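Local atomic coordinates of iminosuccinate reductase (Paracoccus denitrificans, PDB entry 6RQA), a protein that catalyses the NADH-dependent reduction of iminosuccinate to L-aspartate, regenerating the amino group donor for the beta-hydroxyaspartate cycle of glyoxylate assimilation. Residues Gly147-Gly152 and Glu211-Val216; Ile154-Gln159 and Gly178-Pro183; Ser160-Arg165 and Leu186-Asp191. All coordinates share one frame; numbering follows the deposited sequence.

Contact 1 of 3, residues Gly147-Gly152 and Glu211-Val216; sequences GAKVLG and EADVIV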
loop_
_atom_site.group_PDB
_atom_site.type_symbol
_atom_site.label_atom_id
_atom_site.label_comp_id
_atom_site.label_asym_id
_atom_site.label_seq_id
_atom_site.Cartn_x
_atom_site.Cartn_y
_atom_site.Cartn_z
ATOM N N GLY A 147 -34.623 -21.068 -11.578
ATOM C CA GLY A 147 -34.765 -21.441 -12.972
ATOM C C GLY A 147 -34.499 -20.303 -13.938
ATOM O O GLY A 147 -35.267 -20.098 -14.881
ATOM N N ALA A 148 -33.420 -19.557 -13.715
ATOM C CA ALA A 148 -33.059 -18.465 -14.611
ATOM C C ALA A 148 -32.645 -19.027 -15.965
ATOM O O ALA A 148 -31.722 -19.844 -16.051
ATOM C CB ALA A 148 -31.936 -17.628 -14.006
ATOM N N LYS A 149 -33.328 -18.592 -17.023
ATOM C CA LYS A 149 -33.121 -19.134 -18.359
ATOM C C LYS A 149 -32.379 -18.196 -19.297
ATOM O O LYS A 149 -31.726 -18.672 -20.227
ATOM C CB LYS A 149 -34.469 -19.502 -18.994
ATOM C CG LYS A 149 -35.371 -20.327 -18.087
ATOM C CD LYS A 149 -36.800 -20.377 -18.608
ATOM C CE LYS A 149 -36.935 -21.323 -19.788
ATOM N NZ LYS A 149 -36.712 -22.740 -19.385
ATOM N N VAL A 150 -32.459 -16.885 -19.078
ATOM C CA VAL A 150 -31.885 -15.896 -19.982
ATOM C C VAL A 150 -30.916 -15.020 -19.203
ATOM O O VAL A 150 -31.282 -14.441 -18.174
ATOM C CB VAL A 150 -32.975 -15.038 -20.651
ATOM C CG1 VAL A 150 -32.340 -13.945 -21.497
ATOM C CG2 VAL A 150 -33.891 -15.910 -21.494
ATOM N N LEU A 151 -29.688 -14.918 -19.702
ATOM C CA LEU A 151 -28.655 -14.080 -19.112
ATOM C C LEU A 151 -28.529 -12.790 -19.910
ATOM O O LEU A 151 -28.401 -12.824 -21.138
ATOM C CB LEU A 151 -27.314 -14.816 -19.083
ATOM C CG LEU A 151 -26.093 -14.010 -18.638
ATOM C CD1 LEU A 151 -26.215 -13.610 -17.176
ATOM C CD2 LEU A 151 -24.815 -14.798 -18.880
ATOM N N GLY A 152 -28.567 -11.657 -19.213
ATOM C CA GLY A 152 -28.445 -10.367 -19.863
ATOM C C GLY A 152 -27.117 -9.692 -19.596
ATOM O O GLY A 152 -26.759 -9.449 -18.440
ATOM N N GLU A 211 -36.602 -9.445 -20.227
ATOM C CA GLU A 211 -36.405 -10.829 -20.630
ATOM C C GLU A 211 -35.226 -11.514 -19.960
ATOM O O GLU A 211 -35.178 -12.749 -19.956
ATOM C CB GLU A 211 -36.224 -10.923 -22.155
ATOM C CG GLU A 211 -37.394 -10.366 -22.951
ATOM C CD GLU A 211 -37.163 -10.427 -24.449
ATOM O OE1 GLU A 211 -38.152 -10.354 -25.207
ATOM O OE2 GLU A 211 -35.991 -10.552 -24.867
ATOM N N ALA A 212 -34.283 -10.765 -19.395
ATOM C CA ALA A 212 -33.111 -11.350 -18.757
ATOM C C ALA A 212 -33.416 -11.633 -17.292
ATOM O O ALA A 212 -33.741 -10.717 -16.529
ATOM C CB ALA A 212 -31.902 -10.426 -18.886
ATOM N N ASP A 213 -33.313 -12.906 -16.904
ATOM C CA ASP A 213 -33.507 -13.286 -15.511
ATOM C C ASP A 213 -32.303 -12.918 -14.655
ATOM O O ASP A 213 -32.465 -12.571 -13.479
ATOM C CB ASP A 213 -33.786 -14.787 -15.419
ATOM C CG ASP A 213 -34.848 -15.242 -16.404
ATOM O OD1 ASP A 213 -35.831 -14.496 -16.605
ATOM O OD2 ASP A 213 -34.697 -16.339 -16.982
ATOM N N VAL A 214 -31.103 -12.987 -15.223
ATOM C CA VAL A 214 -29.877 -12.549 -14.567
ATOM C C VAL A 214 -29.224 -11.502 -15.456
ATOM O O VAL A 214 -29.035 -11.731 -16.656
ATOM C CB VAL A 214 -28.916 -13.723 -14.304
ATOM C CG1 VAL A 214 -27.591 -13.212 -13.758
ATOM C CG2 VAL A 214 -29.546 -14.715 -13.341
ATOM N N ILE A 215 -28.888 -10.355 -14.871
ATOM C CA ILE A 215 -28.282 -9.244 -15.592
ATOM C C ILE A 215 -26.919 -8.961 -14.980
ATOM O O ILE A 215 -26.794 -8.848 -13.755
ATOM C CB ILE A 215 -29.171 -7.985 -15.554
ATOM C CG1 ILE A 215 -30.520 -8.263 -16.221
ATOM C CG2 ILE A 215 -28.474 -6.818 -16.235
ATOM C CD1 ILE A 215 -31.457 -7.075 -16.218
ATOM N N VAL A 216 -25.902 -8.853 -15.831
ATOM C CA VAL A 216 -24.542 -8.534 -15.412
ATOM C C VAL A 216 -24.078 -7.323 -16.206
ATOM O O VAL A 216 -23.963 -7.390 -17.436
ATOM C CB VAL A 216 -23.580 -9.716 -15.618
ATOM C CG1 VAL A 216 -22.153 -9.290 -15.317
ATOM C CG2 VAL A 216 -23.988 -10.888 -14.741
#
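Asp-213 holds its CG anti to its own carbonyl carbon (chi1 -48°), and this turns the carboxylate towards the lead-in to strand 150-154, where one oxygen collects two backbone N-H groups. Lys-149 N reaches Asp-213 OD2 at 2.6 Å on the anti lone pair, away from OD1. Val-150 N meets the same OD2 at 3.1 Å, but from above the carboxylate plane, 51° out of it, and the two donors together should fix how the group is turned. Across from it, Val-150 O is also gripped twice, by Val-214 N in the carbonyl plane and by Asp-213 N, 2.8 Å from Val-150 O and tilted out of that plane. Regular parallel pairing then takes over, with Gly-152 N bonded to Val-214 O and Val-216 N to Gly-152 O. Leu-151 and Val-214 share one face of the sheet: CG of Leu-151 lies anti to the backbone N (chi1 173°) and its CD1 packs on Val-214 CG1 at 3.7 Å. Ala-148 CB touches the other branch, Val-214 CG2, at 3.8 Å. Ala-212 CB sits 3.6 Å from Gly-152 CA, where a side chain on Gly-152 would collide with it. These are inner strands of the parallel Rossmann-type sheet: Leu-151 bonds onward to strand 175-179, Asp-213 makes a backbone bond to His-236 of strand 235-239, and helix 125-143 covers Val-214 through Ile-140.

Contact 2 of 3, residues Ile154-Gln159 and Gly178-Pro183; sequences IGAGHQ and GWNPHP. With NAD (nicotinamide-adenine-dinucleotide), chain C.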
loop_
_atom_site.group_PDB
_atom_site.type_symbol
_atom_site.label_atom_id
_atom_site.label_comp_id
_atom_site.label_asym_id
_atom_site.label_seq_id
_atom_site.Cartn_x
_atom_site.Cartn_y
_atom_site.Cartn_z
ATOM N N ILE A 154 -24.872 -6.411 -19.997
ATOM C CA ILE A 154 -24.799 -4.979 -20.253
ATOM C C ILE A 154 -23.319 -4.620 -20.302
ATOM O O ILE A 154 -22.678 -4.407 -19.266
ATOM C CB ILE A 154 -25.548 -4.164 -19.198
ATOM C CG1 ILE A 154 -27.030 -4.545 -19.192
ATOM C CG2 ILE A 154 -25.386 -2.670 -19.472
ATOM C CD1 ILE A 154 -27.870 -3.720 -18.242
ATOM N N GLY A 155 -22.766 -4.570 -21.510
ATOM C CA GLY A 155 -21.350 -4.240 -21.657
ATOM C C GLY A 155 -20.643 -5.362 -22.390
ATOM O O GLY A 155 -20.843 -6.546 -22.122
ATOM N N ALA A 156 -19.795 -4.972 -23.343
ATOM C CA ALA A 156 -19.046 -5.918 -24.160
ATOM C C ALA A 156 -17.553 -5.616 -24.122
ATOM O O ALA A 156 -16.840 -5.849 -25.104
ATOM C CB ALA A 156 -19.554 -5.914 -25.600
ATOM N N GLY A 157 -17.065 -5.121 -22.990
ATOM C CA GLY A 157 -15.665 -4.788 -22.849
ATOM C C GLY A 157 -14.772 -6.001 -22.697
ATOM O O GLY A 157 -15.178 -7.126 -23.004
ATOM N N HIS A 158 -13.547 -5.778 -22.216
ATOM C CA HIS A 158 -12.592 -6.872 -22.069
ATOM C C HIS A 158 -13.083 -7.906 -21.062
ATOM O O HIS A 158 -13.038 -9.114 -21.321
ATOM C CB HIS A 158 -11.228 -6.319 -21.652
ATOM C CG HIS A 158 -10.244 -7.372 -21.245
ATOM N ND1 HIS A 158 -9.896 -7.597 -19.930
ATOM C CD2 HIS A 158 -9.530 -8.259 -21.978
ATOM C CE1 HIS A 158 -9.012 -8.577 -19.871
ATOM N NE2 HIS A 158 -8.773 -8.996 -21.101
ATOM N N GLN A 159 -13.560 -7.448 -19.906
ATOM C CA GLN A 159 -13.950 -8.361 -18.839
ATOM C C GLN A 159 -15.315 -8.999 -19.059
ATOM O O GLN A 159 -15.653 -9.947 -18.341
ATOM C CB GLN A 159 -13.933 -7.632 -17.495
ATOM C CG GLN A 159 -12.553 -7.159 -17.080
ATOM C CD GLN A 159 -12.522 -6.646 -15.659
ATOM O OE1 GLN A 159 -13.564 -6.411 -15.051
ATOM N NE2 GLN A 159 -11.321 -6.475 -15.120
ATOM N N GLY A 178 -27.568 -9.372 -25.140
ATOM C CA GLY A 178 -26.557 -8.397 -24.793
ATOM C C GLY A 178 -26.891 -7.021 -25.333
ATOM O O GLY A 178 -27.628 -6.865 -26.309
ATOM N N TRP A 179 -26.324 -6.017 -24.667
ATOM C CA TRP A 179 -26.439 -4.628 -25.086
ATOM C C TRP A 179 -25.147 -3.913 -24.720
ATOM O O TRP A 179 -24.545 -4.198 -23.680
ATOM C CB TRP A 179 -27.638 -3.935 -24.430
ATOM C CG TRP A 179 -27.775 -2.486 -24.804
ATOM C CD1 TRP A 179 -28.480 -1.973 -25.856
ATOM C CD2 TRP A 179 -27.194 -1.364 -24.127
ATOM N NE1 TRP A 179 -28.372 -0.604 -25.875
ATOM C CE2 TRP A 179 -27.588 -0.205 -24.824
ATOM C CE3 TRP A 179 -26.378 -1.228 -22.999
ATOM C CZ2 TRP A 179 -27.195 1.073 -24.431
ATOM C CZ3 TRP A 179 -25.989 0.043 -22.611
ATOM C CH2 TRP A 179 -26.397 1.175 -23.325
ATOM N N ASN A 180 -24.723 -2.987 -25.579
ATOM C CA ASN A 180 -23.485 -2.257 -25.373
ATOM C C ASN A 180 -23.673 -0.816 -25.831
ATOM O O ASN A 180 -24.332 -0.573 -26.854
ATOM C CB ASN A 180 -22.323 -2.900 -26.143
ATOM C CG ASN A 180 -20.966 -2.465 -25.628
ATOM O OD1 ASN A 180 -20.732 -2.418 -24.420
ATOM N ND2 ASN A 180 -20.063 -2.142 -26.545
ATOM N N PRO A 181 -23.132 0.156 -25.089
ATOM C CA PRO A 181 -23.199 1.550 -25.562
ATOM C C PRO A 181 -22.576 1.743 -26.932
ATOM O O PRO A 181 -23.061 2.562 -27.723
ATOM C CB PRO A 181 -22.444 2.321 -24.470
ATOM C CG PRO A 181 -22.606 1.482 -23.247
ATOM C CD PRO A 181 -22.580 0.059 -23.727
ATOM N N HIS A 182 -21.509 1.010 -27.234
ATOM C CA HIS A 182 -20.932 0.989 -28.572
ATOM C C HIS A 182 -21.267 -0.349 -29.216
ATOM O O HIS A 182 -20.665 -1.372 -28.853
ATOM C CB HIS A 182 -19.420 1.201 -28.516
ATOM C CG HIS A 182 -19.004 2.306 -27.596
ATOM N ND1 HIS A 182 -18.742 2.102 -26.258
ATOM C CD2 HIS A 182 -18.818 3.629 -27.817
ATOM C CE1 HIS A 182 -18.405 3.250 -25.697
ATOM N NE2 HIS A 182 -18.445 4.192 -26.621
ATOM N N PRO A 183 -22.212 -0.396 -30.161
ATOM C CA PRO A 183 -22.758 -1.690 -30.606
ATOM C C PRO A 183 -21.780 -2.567 -31.374
ATOM O O PRO A 183 -22.088 -3.747 -31.586
ATOM C CB PRO A 183 -23.941 -1.282 -31.498
ATOM C CG PRO A 183 -24.252 0.137 -31.118
ATOM C CD PRO A 183 -22.937 0.743 -30.746
HETATM P PA NAD C . -13.400 -1.774 -21.043
HETATM O O1A NAD C . -13.122 -0.311 -21.251
HETATM O O2A NAD C . -12.830 -2.987 -21.704
HETATM O O5B NAD C . -15.022 -1.794 -21.659
HETATM C C5B NAD C . -15.645 -0.662 -21.191
HETATM C C4B NAD C . -17.084 -0.685 -21.636
HETATM O O4B NAD C . -17.756 0.390 -21.009
HETATM C C3B NAD C . -17.048 -0.394 -23.134
HETATM O O3B NAD C . -16.981 -1.645 -23.738
HETATM C C2B NAD C . -18.399 0.298 -23.350
HETATM O O2B NAD C . -19.425 -0.611 -23.567
HETATM C C1B NAD C . -18.658 0.976 -21.945
HETATM N N9A NAD C . -18.337 2.407 -21.975
HETATM C C8A NAD C . -17.124 3.062 -22.259
HETATM N N7A NAD C . -17.222 4.389 -22.183
HETATM C C5A NAD C . -18.563 4.622 -21.830
HETATM C C6A NAD C . -19.303 5.812 -21.595
HETATM N N6A NAD C . -18.684 7.021 -21.706
HETATM N N1A NAD C . -20.632 5.748 -21.257
HETATM C C2A NAD C . -21.180 4.495 -21.168
HETATM N N3A NAD C . -20.608 3.285 -21.357
HETATM C C4A NAD C . -19.277 3.393 -21.695
HETATM O O3 NAD C . -13.465 -1.754 -19.433
HETATM P PN NAD C . -13.304 -3.170 -18.735
HETATM O O1N NAD C . -14.073 -4.365 -19.241
HETATM O O2N NAD C . -11.900 -3.063 -18.258
HETATM O O5D NAD C . -14.076 -3.009 -17.137
HETATM C C5D NAD C . -15.139 -2.174 -17.303
HETATM C C4D NAD C . -15.578 -1.692 -15.943
HETATM O O4D NAD C . -15.370 -2.760 -14.993
HETATM C C3D NAD C . -14.618 -0.533 -15.540
HETATM O O3D NAD C . -15.434 0.503 -15.123
HETATM C C2D NAD C . -13.819 -1.135 -14.369
HETATM O O2D NAD C . -13.596 -0.255 -13.321
HETATM C C1D NAD C . -14.866 -2.149 -13.848
HETATM N N1N NAD C . -14.167 -3.222 -13.035
HETATM C C2N NAD C . -14.804 -3.615 -11.894
HETATM C C3N NAD C . -14.225 -4.597 -11.092
HETATM C C7N NAD C . -14.990 -4.969 -9.865
HETATM O O7N NAD C . -14.579 -5.812 -9.076
HETATM N N7N NAD C . -16.182 -4.316 -9.664
HETATM C C4N NAD C . -13.005 -5.161 -11.463
HETATM C C5N NAD C . -12.377 -4.740 -12.630
HETATM C C6N NAD C . -12.970 -3.754 -13.428
#
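Ile-154 pairs with Trp-179 in parallel register where the two strands end, closed by a bond from Gly-155 N to Trp-179 O (2.8 Å). On the same face of the sheet Ile-154 CG2 reaches the edge of the indole, 3.9 Å from Trp-179 CE3. One residue on, the backbone pairing gives way to a side-chain bond from Asn-180. With CG anti to the backbone N (chi1 -162°), its amide swings towards the glycine-rich turn, and OD1 accepts from Ala-156 N at 2.9 Å, the donor standing above the carbonyl plane. The Ala-156 methyl packs against Asn-180 CG, while ND2 bonds His-182 O, so both ends of the amide are engaged and its turn is set beside O2B of the adenosine ribose. His-182 offers its ring edge to the same sugar, ND1 lying 3.4 Å from NAD C2B, and Pro-181 CG approaches the adenine at N3A. Gly-157 CA comes close to O5B of the cofactor, where a CB would strike it. At the start of helix 158-170, His-158 N donates to NAD O2A at 2.9 Å and Gln-159 N to O1N at 3.2 Å, both almost straight. The Gln-159 amide lies against C5N and C6N of the nicotinamide. The chemistry is that of the Rossmann dinucleotide site: the start of the helix after the first strand gives two N-H groups to the pyrophosphate, whose negative charge it would probably help to offset, while the residue just after the second strand places its amide beside the adenosine ribose.

Contact 3 of 3, residues Ser160-Arg165 and Leu186-Asp191; sequences SAFQMR and LSRLAD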
loop_
_atom_site.group_PDB
_atom_site.type_symbol
_atom_site.label_atom_id
_atom_site.label_comp_id
_atom_site.label_asym_id
_atom_site.label_seq_id
_atom_site.Cartn_x
_atom_site.Cartn_y
_atom_site.Cartn_z
ATOM N N SER A 160 -16.097 -8.517 -20.029
ATOM C CA SER A 160 -17.421 -9.086 -20.263
ATOM C C SER A 160 -17.341 -10.553 -20.662
ATOM O O SER A 160 -18.245 -11.335 -20.341
ATOM C CB SER A 160 -18.159 -8.284 -21.336
ATOM O OG SER A 160 -17.483 -8.359 -22.579
ATOM N N ALA A 161 -16.272 -10.947 -21.360
ATOM C CA ALA A 161 -16.104 -12.352 -21.715
ATOM C C ALA A 161 -15.913 -13.213 -20.473
ATOM O O ALA A 161 -16.514 -14.287 -20.353
ATOM C CB ALA A 161 -14.920 -12.513 -22.668
ATOM N N PHE A 162 -15.083 -12.753 -19.533
ATOM C CA PHE A 162 -14.873 -13.502 -18.299
ATOM C C PHE A 162 -16.157 -13.591 -17.485
ATOM O O PHE A 162 -16.434 -14.621 -16.859
ATOM C CB PHE A 162 -13.757 -12.856 -17.477
ATOM C CG PHE A 162 -12.447 -12.769 -18.204
ATOM C CD1 PHE A 162 -11.546 -13.818 -18.160
ATOM C CD2 PHE A 162 -12.119 -11.640 -18.937
ATOM C CE1 PHE A 162 -10.342 -13.744 -18.831
ATOM C CE2 PHE A 162 -10.915 -11.560 -19.609
ATOM C CZ PHE A 162 -10.026 -12.614 -19.555
ATOM N N GLN A 163 -16.959 -12.524 -17.487
ATOM C CA GLN A 163 -18.220 -12.548 -16.753
ATOM C C GLN A 163 -19.171 -13.589 -17.329
ATOM O O GLN A 163 -19.853 -14.300 -16.581
ATOM C CB GLN A 163 -18.866 -11.162 -16.770
ATOM C CG GLN A 163 -17.981 -10.045 -16.228
ATOM C CD GLN A 163 -17.722 -10.161 -14.736
ATOM O OE1 GLN A 163 -18.567 -10.638 -13.980
ATOM N NE2 GLN A 163 -16.544 -9.721 -14.308
ATOM N N MET A 164 -19.224 -13.701 -18.658
ATOM C CA MET A 164 -20.142 -14.651 -19.279
ATOM C C MET A 164 -19.702 -16.089 -19.035
ATOM O O MET A 164 -20.539 -16.964 -18.775
ATOM C CB MET A 164 -20.257 -14.369 -20.779
ATOM C CG MET A 164 -21.348 -15.171 -21.475
ATOM S SD MET A 164 -21.463 -14.848 -23.247
ATOM C CE MET A 164 -21.776 -13.088 -23.253
ATOM N N ARG A 165 -18.397 -16.355 -19.109
ATOM C CA ARG A 165 -17.909 -17.710 -18.875
ATOM C C ARG A 165 -18.148 -18.145 -17.434
ATOM O O ARG A 165 -18.553 -19.286 -17.184
ATOM C CB ARG A 165 -16.424 -17.808 -19.227
ATOM C CG ARG A 165 -16.147 -17.908 -20.719
ATOM C CD ARG A 165 -14.694 -18.265 -20.993
ATOM N NE ARG A 165 -13.799 -17.124 -20.826
ATOM C CZ ARG A 165 -13.390 -16.347 -21.824
ATOM N NH1 ARG A 165 -13.792 -16.590 -23.064
ATOM N NH2 ARG A 165 -12.574 -15.329 -21.583
ATOM N N LEU A 186 -20.248 -5.805 -29.640
ATOM C CA LEU A 186 -21.118 -6.935 -29.327
ATOM C C LEU A 186 -20.607 -8.249 -29.904
ATOM O O LEU A 186 -21.073 -9.316 -29.489
ATOM C CB LEU A 186 -22.536 -6.661 -29.834
ATOM C CG LEU A 186 -23.335 -5.613 -29.056
ATOM C CD1 LEU A 186 -24.632 -5.283 -29.775
ATOM C CD2 LEU A 186 -23.620 -6.096 -27.640
ATOM N N SER A 187 -19.664 -8.201 -30.849
ATOM C CA SER A 187 -19.091 -9.431 -31.386
ATOM C C SER A 187 -18.339 -10.212 -30.316
ATOM O O SER A 187 -18.228 -11.439 -30.406
ATOM C CB SER A 187 -18.166 -9.110 -32.560
ATOM O OG SER A 187 -17.173 -8.172 -32.183
ATOM N N ARG A 188 -17.818 -9.521 -29.299
ATOM C CA ARG A 188 -17.127 -10.207 -28.214
ATOM C C ARG A 188 -18.093 -11.045 -27.384
ATOM O O ARG A 188 -17.733 -12.128 -26.907
ATOM C CB ARG A 188 -16.397 -9.191 -27.336
ATOM C CG ARG A 188 -15.575 -9.800 -26.214
ATOM C CD ARG A 188 -14.634 -8.769 -25.615
ATOM N NE ARG A 188 -13.932 -9.278 -24.440
ATOM C CZ ARG A 188 -12.760 -9.904 -24.483
ATOM N NH1 ARG A 188 -12.196 -10.335 -23.363
ATOM N NH2 ARG A 188 -12.152 -10.098 -25.646
ATOM N N LEU A 189 -19.326 -10.565 -27.205
ATOM C CA LEU A 189 -20.325 -11.347 -26.484
ATOM C C LEU A 189 -20.791 -12.541 -27.307
ATOM O O LEU A 189 -20.968 -13.641 -26.771
ATOM C CB LEU A 189 -21.514 -10.465 -26.104
ATOM C CG LEU A 189 -21.232 -9.274 -25.186
ATOM C CD1 LEU A 189 -22.522 -8.538 -24.852
ATOM C CD2 LEU A 189 -20.523 -9.728 -23.918
ATOM N N ALA A 190 -20.998 -12.345 -28.612
ATOM C CA ALA A 190 -21.459 -13.441 -29.457
ATOM C C ALA A 190 -20.401 -14.530 -29.581
ATOM O O ALA A 190 -20.725 -15.722 -29.549
ATOM C CB ALA A 190 -21.851 -12.913 -30.837
ATOM N N ASP A 191 -19.131 -14.140 -29.715
ATOM C CA ASP A 191 -18.060 -15.123 -29.850
ATOM C C ASP A 191 -17.973 -16.017 -28.619
ATOM O O ASP A 191 -17.917 -17.247 -28.734
ATOM C CB ASP A 191 -16.726 -14.417 -30.099
ATOM C CG ASP A 191 -16.611 -13.868 -31.509
ATOM O OD1 ASP A 191 -17.552 -14.068 -32.306
ATOM O OD2 ASP A 191 -15.579 -13.238 -31.821
#
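Arg-188 lays one face of its guanidinium over the methyl of Ala-161, with NH1 3.6 Å from Ala-161 CB. Its chain runs straight from CG to NE, CG anti to the backbone N (chi1 -177°), and that reach carries the flat head across to the neighbouring helix. Ser-160 OG and Phe-162 CE2 lie at the edge of the group, CE2 4.2 Å from NH1, and the phenyl and guanidinium planes are turned 51° apart. No hydrogen bond joins the two segments; the polar atoms look to the start of helix 158-170 and the glycine before it, where Arg-188 NH1 bonds His-158 O, NE makes a weak bond to Gly-157 O, and Ser-160 OG bonds Gly-157 O too. With a leucine in place of Arg-188, the carbonyl of His-158 would probably lose this mate and the methyl of Ala-161 its flat cover. The two helices, 158-170 and 186-195, follow successive parallel strands of the Rossmann-type domain, 150-154 and 175-179, and pack roughly parallel: the axes of the segments 160-165 and 186-191 come within 9.6 Å at an angle of 28°. Leu-189, the next residue after Arg-188, packs beside it, with CD2 3.6 Å from Ser-160 OG. The same CD2 meets Met-164 CE, also at 3.6 Å; the bend at the end of the methionine brings CE there and leaves SD 3.8 Å from Leu-189 O. Strand 200-202 adds Phe-200 to the surroundings of Leu-189, and Ala-156 touches it from the cofactor turn. The ring of Phe-162 also meets that of His-158, a residue of the NAD site, and rests on Leu-126 and Ala-129 of helix 125-143.

In the fold
Strand 150-154 runs from contact 1 into contact 2: Val-216 O lies 2.9 Å from Ile-154 N, a probable hydrogen bond that carries the strand pairing on to the turn, and the two contacts have centres 16 Å apart. Contacts 2 and 3 are closer, about 8 Å between centres, and share helix 158-170; their segments alternate along the chain, and both are nested within the loop that contact 1 closes. Gln-163 CB meets Val-216 CG1 at 4.1 Å, tying contact 3 to contact 1. Of the three, contact 2 is the one that bonds NAD, sharing it with other residues of the pocket. The side chain of Ser-160 is about 6 Å from NAD. The side chain of Val-216 is about 9 Å from NAD.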